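PDB 5ZNM: colicin-D from Escherichia coli, which kills Escherichia coli and close relatives as a polypeptide toxin that inhibits protein synthesis, this chain holding its central domain and C-terminal tRNase domain. Local coordinates for residues L18-V24 with G271-E275; G155-N159 with L281-S287; E342-K346 with I358-N362. One frame throughout, in Å; residues are numbered along the deposited sequence.

Contacts 1 and 2 both involve strand 274-281 and the loops at its two ends: contact 1 packs the long N-terminal helix against its start, contact 2 ties the loop after its end to the edge strand 153-160. Their centres lie about 29 Å apart. Contact 2 is buried near the middle of the chain and largely polar, with backbone and carboxylate hydrogen bonds and bridging waters. Contact 1, partly buried and farther out, is apolar, with Val274 at its heart. Contact 3, in the tRNase domain across the chain's centre from contact 1, is more exposed; a pair of backbone hydrogen bonds, a water bridge and a type II turn hold its two neighbouring strands.

Contact 1. Residues L18-V24 with G271-E275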
loop_
_atom_site.group_PDB
_atom_site.type_symbol
_atom_site.label_atom_id
_atom_site.label_comp_id
_atom_site.label_asym_id
_atom_site.label_seq_id
_atom_site.Cartn_x
_atom_site.Cartn_y
_atom_site.Cartn_z
ATOM N N LEU A 18 25.795 -1.331 -9.892
ATOM C CA LEU A 18 24.825 -0.372 -9.353
ATOM C C LEU A 18 24.876 -0.341 -7.839
ATOM O O LEU A 18 24.846 0.736 -7.223
ATOM C CB LEU A 18 23.404 -0.725 -9.801
ATOM C CG LEU A 18 22.992 -0.352 -11.214
ATOM C CD1 LEU A 18 21.708 -1.074 -11.603
ATOM C CD2 LEU A 18 22.811 1.150 -11.315
ATOM N N PHE A 19 24.906 -1.523 -7.219
ATOM C CA PHE A 19 24.970 -1.587 -5.764
ATOM C C PHE A 19 26.229 -0.910 -5.250
ATOM O O PHE A 19 26.193 -0.218 -4.228
ATOM C CB PHE A 19 24.936 -3.032 -5.281
ATOM C CG PHE A 19 23.548 -3.645 -5.212
ATOM C CD1 PHE A 19 22.491 -3.162 -5.982
ATOM C CD2 PHE A 19 23.318 -4.732 -4.378
ATOM C CE1 PHE A 19 21.243 -3.746 -5.905
ATOM C CE2 PHE A 19 22.065 -5.335 -4.312
ATOM C CZ PHE A 19 21.022 -4.824 -5.055
ATOM N N SER A 20 27.351 -1.088 -5.951
ATOM C CA SER A 20 28.600 -0.467 -5.511
ATOM C C SER A 20 28.487 1.049 -5.491
ATOM O O SER A 20 28.853 1.696 -4.504
ATOM C CB SER A 20 29.765 -0.895 -6.410
ATOM O OG SER A 20 30.947 -0.257 -5.961
ATOM N N LYS A 21 27.984 1.641 -6.579
ATOM C CA LYS A 21 27.838 3.093 -6.619
ATOM C C LYS A 21 26.848 3.593 -5.579
ATOM O O LYS A 21 27.010 4.704 -5.054
ATOM C CB LYS A 21 27.391 3.548 -8.003
ATOM C CG LYS A 21 28.364 3.225 -9.115
ATOM C CD LYS A 21 27.840 3.799 -10.418
ATOM C CE LYS A 21 27.829 2.755 -11.526
ATOM N NZ LYS A 21 27.594 3.370 -12.865
ATOM N N ALA A 22 25.822 2.802 -5.284
ATOM C CA ALA A 22 24.752 3.202 -4.381
ATOM C C ALA A 22 25.059 2.897 -2.924
ATOM O O ALA A 22 24.264 3.270 -2.056
ATOM C CB ALA A 22 23.436 2.504 -4.779
ATOM N N GLY A 23 26.170 2.218 -2.634
ATOM C CA GLY A 23 26.461 1.820 -1.266
ATOM C C GLY A 23 25.558 0.725 -0.737
ATOM O O GLY A 23 25.335 0.641 0.474
ATOM N N VAL A 24 25.051 -0.140 -1.612
ATOM C CA VAL A 24 24.042 -1.124 -1.246
ATOM C C VAL A 24 24.658 -2.517 -1.181
ATOM O O VAL A 24 25.474 -2.898 -2.035
ATOM C CB VAL A 24 22.871 -1.075 -2.242
ATOM C CG1 VAL A 24 21.914 -2.245 -2.010
ATOM C CG2 VAL A 24 22.139 0.271 -2.129
ATOM N N GLY A 271 14.865 -6.264 -7.196
ATOM C CA GLY A 271 16.025 -6.651 -6.426
ATOM C C GLY A 271 17.329 -6.604 -7.185
ATOM O O GLY A 271 18.376 -6.909 -6.597
ATOM N N THR A 272 17.307 -6.222 -8.465
ATOM C CA THR A 272 18.495 -6.217 -9.312
ATOM C C THR A 272 18.979 -4.816 -9.644
ATOM O O THR A 272 20.033 -4.671 -10.273
ATOM C CB THR A 272 18.211 -6.981 -10.616
ATOM O OG1 THR A 272 17.053 -6.419 -11.254
ATOM C CG2 THR A 272 17.964 -8.450 -10.303
ATOM N N GLY A 273 18.230 -3.790 -9.255
ATOM C CA GLY A 273 18.622 -2.408 -9.435
ATOM C C GLY A 273 18.428 -1.647 -8.133
ATOM O O GLY A 273 18.299 -2.272 -7.076
ATOM N N VAL A 274 18.405 -0.313 -8.178
ATOM C CA VAL A 274 18.388 0.496 -6.961
ATOM C C VAL A 274 17.388 1.638 -7.090
ATOM O O VAL A 274 17.016 2.056 -8.191
ATOM C CB VAL A 274 19.788 1.075 -6.604
ATOM C CG1 VAL A 274 20.792 -0.045 -6.354
ATOM C CG2 VAL A 274 20.290 1.992 -7.697
ATOM N N GLU A 275 16.957 2.152 -5.933
ATOM C CA GLU A 275 16.061 3.299 -5.894
ATOM C C GLU A 275 16.443 4.202 -4.736
ATOM O O GLU A 275 16.803 3.723 -3.655
ATOM C CB GLU A 275 14.582 2.885 -5.756
ATOM C CG GLU A 275 14.282 1.998 -4.586
ATOM C CD GLU A 275 12.784 1.743 -4.413
ATOM O OE1 GLU A 275 12.066 1.564 -5.429
ATOM O OE2 GLU A 275 12.333 1.712 -3.257
#
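The last turn of helix 3-22 lies against the beginning of strand 274-281, with Leu18 CA and Gly273 CA 6.5 Å apart. The helix ends in a Schellman motif: Gly23 takes a positive phi (71°), Val24 N makes a hydrogen bond to Phe19 O at 2.9 Å, and the one from Gly23 N to Ser20 O (3.3 Å) is weak. In the second segment, Gly271 also has a positive phi, and the chain becomes extended by Val274. Val274 points at the helix and its CG1 meets four side chains: Phe19 CD1 at 3.6 Å, Ala22 CB at 4.0 Å, Leu18 CB at 4.4 Å and Val24 CG2 at 4.4 Å. The Phe19 ring reaches along the incoming loop, its CE1 3.5 Å from Gly273 O, which lies at the ring edge, and its CZ 3.7 Å from Gly271 O. Leu18 CD1 packs 4.0 Å from Gly273 CA. A capped helix end thus docks on a strand start in the S-type pyocin region. It packs beside strand 262-267, whose Trp265 touches Ala22, Val24 and Val274, while the second subunit makes backbone hydrogen bonds to Val274, and Gln227 of that subunit hydrogen-bonds Thr272 O.

Contact 2. Residues G155-N159 with L281-S287; sequences GQLIN and LNDPLDS
A single beta bridge joins the edge strand 153-160 to the chain leaving strand 274-281, and an Asx turn coinciding with a type I beta turn carries that chain onward. Residues 155-159 are extended; Leu157 (chi1 m, chi2 t) points at the other segment and faces Asn282, with CA atoms 4.2 Å apart. Leu157 N bonds weakly to Leu281 O (3.3 Å), and Asp283 N donates to Leu157 O (3.0 Å), which also receives a CA-H...O contact from Asn282 CA at 3.2 Å. The type I turn runs from Asp283 to Asp286, closed by Asp286 N to Asp283 O at 2.9 Å. Asp283, chi1 t, places OD1 2.8 Å from Leu285 N to form the Asx turn; its OD2 lies 3.1 Å from NE2 of Gln156 (chi1 and chi2 t) and forms a salt bridge with Arg314. Asn282, chi1 p, directs ND2 to Asp283 O at 2.9 Å. Asp286, chi1 m, points back to the strand, its OD2 accepting from Asn159 N at 2.8 Å. Asn159 (chi1 m) turns ND2 to Ile158 O at 3.1 Å, and its OD1 accepts from Gly288 N. One water links Gly155 O with Leu281 N; another links Asn159 ND2 with Asp286 O. Buried carboxylates thus satisfy backbone NH groups beyond the single bridge, and Asp283 connects this turn to Arg314 at the start of helix 314-329.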
loop_
_atom_site.group_PDB
_atom_site.type_symbol
_atom_site.label_atom_id
_atom_site.label_comp_id
_atom_site.label_asym_id
_atom_site.label_seq_id
_atom_site.Cartn_x
_atom_site.Cartn_y
_atom_site.Cartn_z
ATOM N N GLY A 155 11.665 18.504 3.511
ATOM C CA GLY A 155 10.636 18.179 4.475
ATOM C C GLY A 155 11.173 18.169 5.891
ATOM O O GLY A 155 12.361 17.933 6.125
ATOM N N GLN A 156 10.274 18.419 6.840
ATOM C CA GLN A 156 10.589 18.410 8.258
ATOM C C GLN A 156 9.363 17.947 9.030
ATOM O O GLN A 156 8.254 18.433 8.775
ATOM C CB GLN A 156 11.018 19.805 8.712
ATOM C CG GLN A 156 10.760 20.086 10.158
ATOM C CD GLN A 156 11.528 21.273 10.646
ATOM O OE1 GLN A 156 11.136 22.418 10.428
ATOM N NE2 GLN A 156 12.645 21.008 11.307
ATOM N N LEU A 157 9.552 17.004 9.952
ATOM C CA LEU A 157 8.471 16.554 10.820
ATOM C C LEU A 157 8.402 17.447 12.053
ATOM O O LEU A 157 9.430 17.757 12.662
ATOM C CB LEU A 157 8.661 15.100 11.236
ATOM C CG LEU A 157 8.296 14.057 10.186
ATOM C CD1 LEU A 157 8.657 12.676 10.692
ATOM C CD2 LEU A 157 6.818 14.129 9.847
ATOM N N ILE A 158 7.191 17.859 12.416
ATOM C CA ILE A 158 6.979 18.794 13.514
ATOM C C ILE A 158 5.823 18.298 14.365
ATOM O O ILE A 158 5.142 17.327 14.032
ATOM C CB ILE A 158 6.685 20.228 13.031
ATOM C CG1 ILE A 158 5.339 20.269 12.317
ATOM C CG2 ILE A 158 7.777 20.727 12.135
ATOM C CD1 ILE A 158 4.900 21.663 11.946
ATOM N N ASN A 159 5.626 18.975 15.497
ATOM C CA ASN A 159 4.486 18.747 16.369
ATOM C C ASN A 159 3.662 20.019 16.301
ATOM O O ASN A 159 4.121 21.077 16.740
ATOM C CB ASN A 159 4.906 18.469 17.811
ATOM C CG ASN A 159 5.646 17.165 17.977
ATOM O OD1 ASN A 159 6.186 16.898 19.048
ATOM N ND2 ASN A 159 5.671 16.337 16.929
ATOM N N LEU A 281 13.352 13.643 9.291
ATOM C CA LEU A 281 13.242 13.383 10.713
ATOM C C LEU A 281 12.590 14.573 11.408
ATOM O O LEU A 281 12.452 15.658 10.839
ATOM C CB LEU A 281 14.609 13.080 11.342
ATOM C CG LEU A 281 14.989 11.596 11.426
ATOM C CD1 LEU A 281 15.454 11.100 10.091
ATOM C CD2 LEU A 281 16.051 11.342 12.489
ATOM N N ASN A 282 12.131 14.336 12.631
ATOM C CA ASN A 282 11.569 15.431 13.411
ATOM C C ASN A 282 12.639 16.466 13.730
ATOM O O ASN A 282 13.820 16.143 13.920
ATOM C CB ASN A 282 10.957 14.917 14.722
ATOM C CG ASN A 282 11.962 14.195 15.587
ATOM O OD1 ASN A 282 12.269 13.023 15.340
ATOM N ND2 ASN A 282 12.485 14.882 16.612
ATOM N N ASP A 283 12.206 17.719 13.784
ATOM C CA ASP A 283 13.004 18.773 14.398
ATOM C C ASP A 283 13.473 18.325 15.784
ATOM O O ASP A 283 12.681 17.757 16.543
ATOM C CB ASP A 283 12.155 20.044 14.512
ATOM C CG ASP A 283 12.965 21.273 14.907
ATOM O OD1 ASP A 283 13.532 21.302 16.021
ATOM O OD2 ASP A 283 12.999 22.233 14.110
ATOM N N PRO A 284 14.745 18.558 16.155
ATOM C CA PRO A 284 15.202 18.150 17.494
ATOM C C PRO A 284 14.325 18.682 18.611
ATOM O O PRO A 284 14.229 18.058 19.675
ATOM C CB PRO A 284 16.618 18.743 17.576
ATOM C CG PRO A 284 17.049 18.887 16.180
ATOM C CD PRO A 284 15.831 19.155 15.360
ATOM N N LEU A 285 13.655 19.805 18.392
ATOM C CA LEU A 285 12.862 20.421 19.449
ATOM C C LEU A 285 11.416 19.959 19.441
ATOM O O LEU A 285 10.652 20.362 20.324
ATOM C CB LEU A 285 12.908 21.948 19.329
ATOM C CG LEU A 285 14.263 22.627 19.578
ATOM C CD1 LEU A 285 14.183 24.112 19.220
ATOM C CD2 LEU A 285 14.737 22.433 21.028
ATOM N N ASP A 286 11.021 19.137 18.467
ATOM C CA ASP A 286 9.661 18.618 18.371
ATOM C C ASP A 286 9.728 17.123 18.649
ATOM O O ASP A 286 10.053 16.332 17.760
ATOM C CB ASP A 286 9.054 18.916 17.002
ATOM C CG ASP A 286 8.714 20.381 16.834
ATOM O OD1 ASP A 286 9.517 21.228 17.268
ATOM O OD2 ASP A 286 7.646 20.693 16.279
ATOM N N SER A 287 9.383 16.745 19.877
ATOM C CA SER A 287 9.656 15.407 20.382
ATOM C C SER A 287 8.472 14.799 21.125
ATOM O O SER A 287 8.670 13.872 21.921
ATOM C CB SER A 287 10.857 15.432 21.330
ATOM O OG SER A 287 10.535 16.197 22.492
HETATM O O HOH W 1 14.036 16.580 8.199
HETATM O O HOH W 2 7.906 13.949 17.212
#

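Contact 3. Residues E342-K346 with I358-N362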
loop_
_atom_site.group_PDB
_atom_site.type_symbol
_atom_site.label_atom_id
_atom_site.label_comp_id
_atom_site.label_asym_id
_atom_site.label_seq_id
_atom_site.Cartn_x
_atom_site.Cartn_y
_atom_site.Cartn_z
ATOM N N GLU A 342 -5.660 22.028 33.627
ATOM C CA GLU A 342 -5.348 20.907 32.737
ATOM C C GLU A 342 -5.643 19.601 33.472
ATOM O O GLU A 342 -4.794 19.080 34.193
ATOM C CB GLU A 342 -3.897 20.968 32.279
ATOM C CG GLU A 342 -3.633 22.073 31.287
ATOM C CD GLU A 342 -4.253 21.798 29.926
ATOM O OE1 GLU A 342 -4.392 20.611 29.559
ATOM O OE2 GLU A 342 -4.600 22.768 29.223
ATOM N N LYS A 343 -6.842 19.058 33.265
ATOM C CA LYS A 343 -7.261 17.872 34.003
ATOM C C LYS A 343 -6.268 16.735 33.793
ATOM O O LYS A 343 -5.881 16.425 32.662
ATOM C CB LYS A 343 -8.676 17.457 33.560
ATOM C CG LYS A 343 -9.231 16.116 34.131
ATOM C CD LYS A 343 -8.723 15.712 35.526
ATOM C CE LYS A 343 -9.120 14.278 35.889
ATOM N NZ LYS A 343 -8.047 13.607 36.697
ATOM N N GLY A 344 -5.837 16.120 34.896
ATOM C CA GLY A 344 -4.914 15.010 34.800
ATOM C C GLY A 344 -3.473 15.399 34.565
ATOM O O GLY A 344 -2.636 14.513 34.360
ATOM N N SER A 345 -3.155 16.689 34.586
ATOM C CA SER A 345 -1.768 17.108 34.503
ATOM C C SER A 345 -1.025 16.735 35.781
ATOM O O SER A 345 -1.611 16.562 36.849
ATOM C CB SER A 345 -1.684 18.615 34.258
ATOM O OG SER A 345 -2.263 19.311 35.340
ATOM N N LYS A 346 0.287 16.594 35.659
ATOM C CA LYS A 346 1.151 16.354 36.803
ATOM C C LYS A 346 2.117 17.519 36.919
ATOM O O LYS A 346 2.578 18.045 35.899
ATOM C CB LYS A 346 1.922 15.046 36.649
ATOM C CG LYS A 346 1.035 13.818 36.594
ATOM C CD LYS A 346 1.884 12.565 36.470
ATOM C CE LYS A 346 1.010 11.332 36.318
ATOM N NZ LYS A 346 0.357 10.983 37.601
ATOM N N ILE A 358 4.893 21.823 34.455
ATOM C CA ILE A 358 3.597 21.168 34.260
ATOM C C ILE A 358 3.655 20.269 33.034
ATOM O O ILE A 358 3.970 20.732 31.932
ATOM C CB ILE A 358 2.459 22.188 34.094
ATOM C CG1 ILE A 358 2.441 23.215 35.226
ATOM C CG2 ILE A 358 1.073 21.435 33.942
ATOM C CD1 ILE A 358 1.630 24.465 34.850
ATOM N N ILE A 359 3.263 19.011 33.208
ATOM C CA ILE A 359 3.167 18.038 32.128
ATOM C C ILE A 359 1.701 17.641 31.987
ATOM O O ILE A 359 1.080 17.207 32.962
ATOM C CB ILE A 359 4.035 16.796 32.406
ATOM C CG1 ILE A 359 5.480 17.198 32.703
ATOM C CG2 ILE A 359 3.991 15.834 31.217
ATOM C CD1 ILE A 359 6.180 17.845 31.531
ATOM N N LYS A 360 1.151 17.785 30.782
ATOM C CA LYS A 360 -0.228 17.362 30.552
ATOM C C LYS A 360 -0.356 15.840 30.634
ATOM O O LYS A 360 0.625 15.091 30.582
ATOM C CB LYS A 360 -0.717 17.823 29.188
ATOM C CG LYS A 360 -0.941 19.316 29.032
ATOM C CD LYS A 360 -0.809 19.660 27.551
ATOM C CE LYS A 360 -1.822 20.685 27.100
ATOM N NZ LYS A 360 -2.171 20.459 25.664
ATOM N N SER A 361 -1.604 15.382 30.727
ATOM C CA SER A 361 -1.844 13.952 30.851
ATOM C C SER A 361 -1.324 13.190 29.638
ATOM O O SER A 361 -0.931 12.025 29.763
ATOM C CB SER A 361 -3.332 13.690 31.055
ATOM O OG SER A 361 -4.059 14.308 30.021
ATOM N N ASN A 362 -1.292 13.827 28.465
ATOM C CA ASN A 362 -0.738 13.174 27.284
ATOM C C ASN A 362 0.787 13.228 27.234
ATOM O O ASN A 362 1.371 12.746 26.260
ATOM C CB ASN A 362 -1.335 13.781 26.002
ATOM C CG ASN A 362 -0.983 15.245 25.814
ATOM O OD1 ASN A 362 -0.190 15.812 26.563
ATOM N ND2 ASN A 362 -1.573 15.866 24.801
HETATM O O HOH W 3 -3.615 17.214 31.242
#
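Ser345 has chi1 p, which brings its OG 2.8 Å from Glu342 O, the same oxygen that Ser345 N reaches at 2.9 Å to close a type II beta turn from Glu342 to Ser345. Gly344 holds the positive phi (79°) of that turn, and its O lies 3.5 Å from Ser361 CB. Glu342 (chi1 and chi2 both m) folds its carboxylate over Lys360, with OE1 3.6 Å from CE but 4.5 Å from NZ, beyond a salt bridge. Ser345 CB packs 4.0 Å from Ile358 CG2. Lys346 and Ile359 share one face of the sheet as an antiparallel hydrogen-bonded pair, their side-chain ends leading away: Lys346 N to Ile359 O and Ile359 N to Lys346 O are each 2.9 Å. A water joins Lys343 O to Ser361 N, both at 2.8 Å, where direct pairing has ended. The two segments lie at the open end of the beta hairpin 346-349/355-359, the central pair of a four-stranded sheet of the tRNase domain, with Leu366 of strand 365-370 touching Glu342, Ile358 and Lys360.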